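Local coordinates for putative uncharacterized protein (Chaetomium thermophilum, PDB 5T8V), which probably acts as a cohesin loader that associates with chromatin, this chain being the C-terminal, HEAT-repeat part of the sister chromatid cohesion protein Scc2, at residues Met43-Ser48 and Leu120-Ala125; Ala983-Asn988 and Val1039-Pro1044. One frame throughout, in Å; residues are numbered along the deposited sequence.

Contact 1: Met43-Ser48 and Leu120-Ala125; sequences MAIFLS and LPNLEA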
ATOM      1  N   MET A  43     -12.057  73.499  22.231  1.00 50.74           N
ATOM      2  CA  MET A  43     -10.932  72.616  22.521  1.00 45.81           C
ATOM      3  C   MET A  43     -11.035  71.933  23.875  1.00 42.01           C
ATOM      4  O   MET A  43     -10.654  70.769  24.001  1.00 40.69           O
ATOM      5  CB  MET A  43      -9.618  73.402  22.463  1.00 46.38           C
ATOM      6  CG  MET A  43      -9.182  73.787  21.058  1.00 46.40           C
ATOM      7  SD  MET A  43      -7.669  74.768  21.048  1.00 46.54           S
ATOM      8  CE  MET A  43      -7.209  74.672  19.319  1.00 46.30           C
ATOM      9  N   ALA A  44     -11.543  72.624  24.889  1.00 29.14           N
ATOM     10  CA  ALA A  44     -11.624  72.087  26.239  1.00 28.65           C
ATOM     11  C   ALA A  44     -13.051  71.662  26.570  1.00 28.66           C
ATOM     12  O   ALA A  44     -14.013  71.995  25.875  1.00 29.38           O
ATOM     13  CB  ALA A  44     -11.128  73.119  27.255  1.00 30.34           C
ATOM     14  N   ILE A  45     -13.171  70.909  27.660  1.00 34.98           N
ATOM     15  CA  ILE A  45     -14.446  70.438  28.181  1.00 35.02           C
ATOM     16  C   ILE A  45     -14.561  70.911  29.621  1.00 37.32           C
ATOM     17  O   ILE A  45     -13.629  70.730  30.416  1.00 36.77           O
ATOM     18  CB  ILE A  45     -14.566  68.903  28.094  1.00 32.76           C
ATOM     19  CG1 ILE A  45     -14.739  68.475  26.632  1.00 31.55           C
ATOM     20  CG2 ILE A  45     -15.733  68.394  28.950  1.00 33.19           C
ATOM     21  CD1 ILE A  45     -14.734  66.970  26.415  1.00 29.33           C
ATOM     22  N   PHE A  46     -15.697  71.518  29.949  1.00 39.22           N
ATOM     23  CA  PHE A  46     -15.964  72.007  31.295  1.00 41.91           C
ATOM     24  C   PHE A  46     -16.615  70.896  32.112  1.00 43.59           C
ATOM     25  O   PHE A  46     -17.681  70.391  31.742  1.00 42.79           O
ATOM     26  CB  PHE A  46     -16.864  73.238  31.244  1.00 43.25           C
ATOM     27  CG  PHE A  46     -17.235  73.776  32.595  1.00 45.22           C
ATOM     28  CD1 PHE A  46     -16.387  74.637  33.268  1.00 46.34           C
ATOM     29  CD2 PHE A  46     -18.433  73.424  33.191  1.00 45.73           C
ATOM     30  CE1 PHE A  46     -16.725  75.136  34.509  1.00 49.08           C
ATOM     31  CE2 PHE A  46     -18.777  73.919  34.434  1.00 47.85           C
ATOM     32  CZ  PHE A  46     -17.922  74.775  35.094  1.00 49.86           C
ATOM     33  N   LEU A  47     -15.970  70.515  33.215  1.00 41.56           N
ATOM     34  CA  LEU A  47     -16.512  69.497  34.108  1.00 44.69           C
ATOM     35  C   LEU A  47     -17.095  70.156  35.351  1.00 49.46           C
ATOM     36  O   LEU A  47     -18.317  70.288  35.474  1.00 50.52           O
ATOM     37  CB  LEU A  47     -15.427  68.485  34.485  1.00 43.94           C
ATOM     38  CG  LEU A  47     -14.829  67.691  33.319  1.00 41.95           C
ATOM     39  CD1 LEU A  47     -13.665  66.833  33.792  1.00 41.09           C
ATOM     40  CD2 LEU A  47     -15.886  66.827  32.638  1.00 40.87           C
ATOM     41  N   SER A  48     -16.235  70.568  36.274  1.00 51.00           N
ATOM     42  CA  SER A  48     -16.624  71.363  37.429  1.00 55.81           C
ATOM     43  C   SER A  48     -16.120  72.791  37.244  1.00 57.77           C
ATOM     44  O   SER A  48     -15.505  73.132  36.230  1.00 57.38           O
ATOM     45  CB  SER A  48     -16.078  70.746  38.718  1.00 57.95           C
ATOM     46  OG  SER A  48     -14.661  70.731  38.715  1.00 57.99           O
ATOM     47  N   LEU A 120     -19.315  59.649  25.194  1.00 27.71           N
ATOM     48  CA  LEU A 120     -18.184  59.600  24.272  1.00 26.10           C
ATOM     49  C   LEU A 120     -17.250  60.797  24.391  1.00 26.06           C
ATOM     50  O   LEU A 120     -16.031  60.600  24.255  1.00 26.41           O
ATOM     51  CB  LEU A 120     -18.695  59.460  22.832  1.00 25.59           C
ATOM     52  CG  LEU A 120     -19.497  58.199  22.498  1.00 25.52           C
ATOM     53  CD1 LEU A 120     -19.721  58.123  20.996  1.00 26.67           C
ATOM     54  CD2 LEU A 120     -18.816  56.929  22.998  1.00 23.96           C
ATOM     55  N   PRO A 121     -17.717  62.029  24.607  1.00 21.44           N
ATOM     56  CA  PRO A 121     -16.769  63.141  24.769  1.00 21.51           C
ATOM     57  C   PRO A 121     -15.770  62.911  25.895  1.00 20.96           C
ATOM     58  O   PRO A 121     -14.553  62.955  25.674  1.00 20.22           O
ATOM     59  CB  PRO A 121     -17.687  64.335  25.055  1.00 23.09           C
ATOM     60  CG  PRO A 121     -18.956  63.991  24.361  1.00 23.69           C
ATOM     61  CD  PRO A 121     -19.108  62.505  24.518  1.00 22.81           C
ATOM     62  N   ASN A 122     -16.270  62.651  27.106  1.00 26.14           N
ATOM     63  CA  ASN A 122     -15.379  62.420  28.239  1.00 26.17           C
ATOM     64  C   ASN A 122     -14.582  61.131  28.069  1.00 25.37           C
ATOM     65  O   ASN A 122     -13.381  61.094  28.368  1.00 24.71           O
ATOM     66  CB  ASN A 122     -16.181  62.382  29.538  1.00 27.84           C
ATOM     67  CG  ASN A 122     -16.749  63.734  29.914  1.00 29.89           C
ATOM     68  OD1 ASN A 122     -16.308  64.767  29.411  1.00 30.14           O
ATOM     69  ND2 ASN A 122     -17.729  63.736  30.810  1.00 31.70           N
ATOM     70  N   LEU A 123     -15.228  60.065  27.600  1.00 29.65           N
ATOM     71  CA  LEU A 123     -14.535  58.792  27.420  1.00 28.09           C
ATOM     72  C   LEU A 123     -13.360  58.939  26.461  1.00 27.02           C
ATOM     73  O   LEU A 123     -12.219  58.600  26.796  1.00 27.77           O
ATOM     74  CB  LEU A 123     -15.519  57.734  26.917  1.00 27.72           C
ATOM     75  CG  LEU A 123     -14.915  56.392  26.500  1.00 26.99           C
ATOM     76  CD1 LEU A 123     -14.109  55.779  27.635  1.00 27.23           C
ATOM     77  CD2 LEU A 123     -16.009  55.442  26.043  1.00 26.89           C
ATOM     78  N   GLU A 124     -13.625  59.441  25.253  1.00 25.20           N
ATOM     79  CA  GLU A 124     -12.561  59.650  24.275  1.00 25.61           C
ATOM     80  C   GLU A 124     -11.495  60.590  24.821  1.00 25.80           C
ATOM     81  O   GLU A 124     -10.291  60.334  24.682  1.00 27.22           O
ATOM     82  CB  GLU A 124     -13.148  60.204  22.976  1.00 26.63           C
ATOM     83  CG  GLU A 124     -13.854  59.159  22.127  1.00 27.84           C
ATOM     84  CD  GLU A 124     -14.373  59.722  20.821  1.00 29.20           C
ATOM     85  OE1 GLU A 124     -15.519  60.218  20.798  1.00 29.67           O
ATOM     86  OE2 GLU A 124     -13.628  59.674  19.819  1.00 29.94           O
ATOM     87  N   ALA A 125     -11.922  61.691  25.445  1.00 21.59           N
ATOM     88  CA  ALA A 125     -10.969  62.612  26.052  1.00 20.63           C
ATOM     89  C   ALA A 125     -10.032  61.880  27.006  1.00 20.37           C
ATOM     90  O   ALA A 125      -8.836  62.188  27.074  1.00 21.52           O
ATOM     91  CB  ALA A 125     -11.717  63.729  26.778  1.00 21.02           C
TER
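Ile45 reaches from a short strand onto the start of helix 120-136, where Pro121, Asn122 and Ala125 receive it. The closer-packed part of the contact is formed by its two branches. Ile45 CD1, at the end of the extended branch (chi2 174°), lies 4.2 Å from Pro121 CB and 4.4 Å from Ala125 CB, so that one methyl meets residues a helical turn apart. Ile45 CD1 also comes within 4.1 Å of Pro121 O, a carbonyl already engaged by Ala125 N in the first turn. The other branch, Ile45 CG2, stands anti to the backbone N (chi1 -71° for CG1) and meets the amide of Asn122, with 3.7 Å between Ile45 CG2 and Asn122 OD1. The two side chains are inclined to each other rather than stacked, and Ala125 closes the inner, buried end of the patch.

The part made by Leu47 is looser. Leu47 and Asn122 run past each other in opposite senses, and a single methyl, Leu47 CD2, approaches the amide, 3.9 Å from Asn122 OD1 and 4.0 Å from Asn122 ND2. On the solvent side, Pro121 is exposed and brings only CB of its ring. No hydrogen bond links the segments, and together they bury only 149 Å², so the contact is held by van der Waals packing.

The axes of strand 44-46 and helix 120-125 pass 10.4 Å apart, inclined at 126°. On the strand side, Ile45 pairs with Thr53 in a two-strand antiparallel hairpin, while Met43 and Ala44 lie against helix 9-36. Helix 120-136 presents Leu120 and Leu123 to helix 190-213, and helix 81-96 meets both Leu47 and Asn122 through Gln96. Strand 44-46 thus lies between helix 9-36 and helices 81-96 and 120-136, at the surface.

Contact 2: Ala983-Asn988 and Val1039-Pro1044; sequences AGKHCN and VCQSSP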
ATOM      1  N   ALA A 983      -8.105 -48.941 -35.000  1.00 42.63           N
ATOM      2  CA  ALA A 983      -9.351 -49.283 -35.674  1.00 42.76           C
ATOM      3  C   ALA A 983     -10.393 -49.754 -34.670  1.00 44.40           C
ATOM      4  O   ALA A 983     -11.530 -49.269 -34.660  1.00 44.83           O
ATOM      5  CB  ALA A 983      -9.095 -50.354 -36.734  1.00 42.54           C
ATOM      6  N   GLY A 984     -10.016 -50.696 -33.805  1.00 40.38           N
ATOM      7  CA  GLY A 984     -10.927 -51.139 -32.765  1.00 42.15           C
ATOM      8  C   GLY A 984     -11.368 -50.014 -31.850  1.00 42.42           C
ATOM      9  O   GLY A 984     -12.487 -50.033 -31.332  1.00 44.14           O
ATOM     10  N   LYS A 985     -10.503 -49.018 -31.645  1.00 39.65           N
ATOM     11  CA  LYS A 985     -10.850 -47.909 -30.762  1.00 40.85           C
ATOM     12  C   LYS A 985     -11.928 -47.028 -31.379  1.00 42.48           C
ATOM     13  O   LYS A 985     -12.907 -46.673 -30.712  1.00 43.78           O
ATOM     14  CB  LYS A 985      -9.605 -47.079 -30.441  1.00 39.53           C
ATOM     15  CG  LYS A 985      -9.888 -45.869 -29.555  1.00 39.90           C
ATOM     16  CD  LYS A 985      -8.607 -45.167 -29.138  1.00 39.19           C
ATOM     17  CE  LYS A 985      -8.889 -43.936 -28.290  1.00 39.62           C
ATOM     18  NZ  LYS A 985      -7.784 -43.651 -27.330  1.00 39.89           N
ATOM     19  N   HIS A 986     -11.769 -46.664 -32.651  1.00 38.63           N
ATOM     20  CA  HIS A 986     -12.651 -45.686 -33.280  1.00 39.94           C
ATOM     21  C   HIS A 986     -13.763 -46.317 -34.107  1.00 44.07           C
ATOM     22  O   HIS A 986     -14.922 -45.906 -33.998  1.00 45.80           O
ATOM     23  CB  HIS A 986     -11.830 -44.738 -34.158  1.00 38.30           C
ATOM     24  CG  HIS A 986     -10.873 -43.888 -33.385  1.00 37.87           C
ATOM     25  ND1 HIS A 986     -11.256 -42.724 -32.756  1.00 38.23           N
ATOM     26  CD2 HIS A 986      -9.553 -44.038 -33.128  1.00 37.35           C
ATOM     27  CE1 HIS A 986     -10.213 -42.192 -32.147  1.00 38.00           C
ATOM     28  NE2 HIS A 986      -9.165 -42.969 -32.359  1.00 37.47           N
ATOM     29  N   CYS A 987     -13.439 -47.303 -34.939  1.00 61.60           N
ATOM     30  CA  CYS A 987     -14.394 -47.897 -35.869  1.00 65.69           C
ATOM     31  C   CYS A 987     -14.572 -49.369 -35.528  1.00 71.06           C
ATOM     32  O   CYS A 987     -13.655 -50.173 -35.730  1.00 71.81           O
ATOM     33  CB  CYS A 987     -13.918 -47.726 -37.310  1.00 63.67           C
ATOM     34  SG  CYS A 987     -12.166 -48.046 -37.561  1.00 60.71           S
ATOM     35  N   ASN A 988     -15.748 -49.723 -35.022  1.00 81.28           N
ATOM     36  CA  ASN A 988     -16.085 -51.110 -34.731  1.00 86.26           C
ATOM     37  C   ASN A 988     -16.985 -51.617 -35.852  1.00 87.90           C
ATOM     38  O   ASN A 988     -18.152 -51.221 -35.951  1.00 88.78           O
ATOM     39  CB  ASN A 988     -16.763 -51.239 -33.370  1.00 91.01           C
ATOM     40  CG  ASN A 988     -16.386 -52.523 -32.651  1.00 92.29           C
ATOM     41  OD1 ASN A 988     -15.329 -53.103 -32.906  1.00 90.51           O
ATOM     42  ND2 ASN A 988     -17.248 -52.971 -31.746  1.00 95.80           N
ATOM     43  N   VAL A1039      -8.466 -51.690 -28.161  1.00 36.48           N
ATOM     44  CA  VAL A1039      -9.678 -52.395 -28.567  1.00 37.99           C
ATOM     45  C   VAL A1039     -10.661 -52.470 -27.406  1.00 38.52           C
ATOM     46  O   VAL A1039     -11.848 -52.154 -27.551  1.00 39.68           O
ATOM     47  CB  VAL A1039      -9.331 -53.795 -29.100  1.00 38.59           C
ATOM     48  CG1 VAL A1039     -10.597 -54.597 -29.391  1.00 40.41           C
ATOM     49  CG2 VAL A1039      -8.472 -53.685 -30.352  1.00 38.33           C
ATOM     50  N   CYS A1040     -10.179 -52.888 -26.234  1.00 44.26           N
ATOM     51  CA  CYS A1040     -11.072 -53.130 -25.106  1.00 45.50           C
ATOM     52  C   CYS A1040     -11.714 -51.841 -24.610  1.00 45.55           C
ATOM     53  O   CYS A1040     -12.884 -51.842 -24.211  1.00 47.08           O
ATOM     54  CB  CYS A1040     -10.311 -53.813 -23.972  1.00 45.54           C
ATOM     55  SG  CYS A1040      -9.790 -55.499 -24.339  1.00 46.75           S
ATOM     56  N   GLN A1041     -10.971 -50.730 -24.623  1.00 41.11           N
ATOM     57  CA  GLN A1041     -11.515 -49.496 -24.063  1.00 40.86           C
ATOM     58  C   GLN A1041     -12.795 -49.073 -24.774  1.00 41.81           C
ATOM     59  O   GLN A1041     -13.646 -48.411 -24.171  1.00 42.76           O
ATOM     60  CB  GLN A1041     -10.470 -48.380 -24.121  1.00 39.75           C
ATOM     61  CG  GLN A1041     -10.359 -47.666 -25.457  1.00 39.38           C
ATOM     62  CD  GLN A1041      -9.353 -46.539 -25.420  1.00 38.26           C
ATOM     63  OE1 GLN A1041      -9.672 -45.399 -25.753  1.00 38.46           O
ATOM     64  NE2 GLN A1041      -8.128 -46.850 -25.009  1.00 37.45           N
ATOM     65  N   SER A1042     -12.952 -49.446 -26.046  1.00 39.36           N
ATOM     66  CA  SER A1042     -14.164 -49.148 -26.799  1.00 41.09           C
ATOM     67  C   SER A1042     -15.086 -50.353 -26.947  1.00 42.76           C
ATOM     68  O   SER A1042     -16.218 -50.190 -27.418  1.00 44.57           O
ATOM     69  CB  SER A1042     -13.806 -48.611 -28.188  1.00 41.17           C
ATOM     70  OG  SER A1042     -13.212 -47.327 -28.094  1.00 40.19           O
ATOM     71  N   SER A1043     -14.634 -51.545 -26.569  1.00 47.51           N
ATOM     72  CA  SER A1043     -15.470 -52.745 -26.531  1.00 49.45           C
ATOM     73  C   SER A1043     -15.257 -53.414 -25.180  1.00 48.51           C
ATOM     74  O   SER A1043     -14.633 -54.478 -25.087  1.00 47.60           O
ATOM     75  CB  SER A1043     -15.137 -53.694 -27.683  1.00 50.34           C
ATOM     76  OG  SER A1043     -15.450 -53.104 -28.934  1.00 50.79           O
ATOM     77  N   PRO A1044     -15.767 -52.809 -24.105  1.00 47.20           N
ATOM     78  CA  PRO A1044     -15.396 -53.269 -22.756  1.00 47.77           C
ATOM     79  C   PRO A1044     -15.708 -54.729 -22.481  1.00 49.43           C
ATOM     80  O   PRO A1044     -15.075 -55.318 -21.596  1.00 48.75           O
ATOM     81  CB  PRO A1044     -16.206 -52.344 -21.837  1.00 47.91           C
ATOM     82  CG  PRO A1044     -16.484 -51.133 -22.662  1.00 47.20           C
ATOM     83  CD  PRO A1044     -16.647 -51.629 -24.062  1.00 47.39           C
TER
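Lys985 and Gln1041 send their side chains across each other at a slant, each from the last part of its helix. Lysine CG is anti to the backbone N (chi1 178°) and the chain beyond it is extended. Gln1041 CG instead lies between its own N and carbonyl carbon (chi1 82°). Gln1041 OE1 lies beside the outer part of the lysine, where Lys985 NZ gives it a weak hydrogen bond at 3.0 Å and Lys985 CE and CD run alongside. NZ also faces Asp923 in a long, weak ion pair, while Lys985 CG lies 4.0 Å above the plane of the His986 ring, offset toward its rim. An alanine in place of Lys985 would probably leave Gln1041 OE1 without its ammonium partner, Asp923 without this distant positive charge and the His986 ring without the CG methylene over it.

The firmer bond uses the backbone. Ser1042 OG donates to Lys985 O at 2.7 Å, lying in the carbonyl plane on a lone pair, with a C=O...OG angle of 123°. Alongside, Gly984 CA faces Val1039 CG2 at 4.3 Å, and having no side chain the glycine lets the backbones approach to 4.6 Å between the CA atoms of Gly984 and Val1039. At the far edge, poorly ordered Asn988 turns to Ser1043, with Asn988 OD1 hydrogen-bonded to Ser1009 OG.

This is close helix-to-helix packing through a glycine, reinforced by polar contacts at the C-terminal ends of helices 969-986 and 1026-1042, consistent with neighbouring, though not consecutive, helices of the HEAT-repeat array of Scc2.

In the fold
Contact 1 and contact 2 lie far apart on an elongated molecule, their centres 130 Å from each other and their nearest atoms about 113 Å apart. They are on opposite sides of the chain's centre, contact 1 about 73 Å from it and contact 2 about 60 Å. Along the chain they follow in series: the first closes before the second opens in sequence. Each joins neighbours in its own part of the helical array: the first sets a strand against a helix by van der Waals packing at the surface, the second joins two helices through one firm and one weak hydrogen bond in a partly buried place. No ligand or catalytic site is present to relate them to.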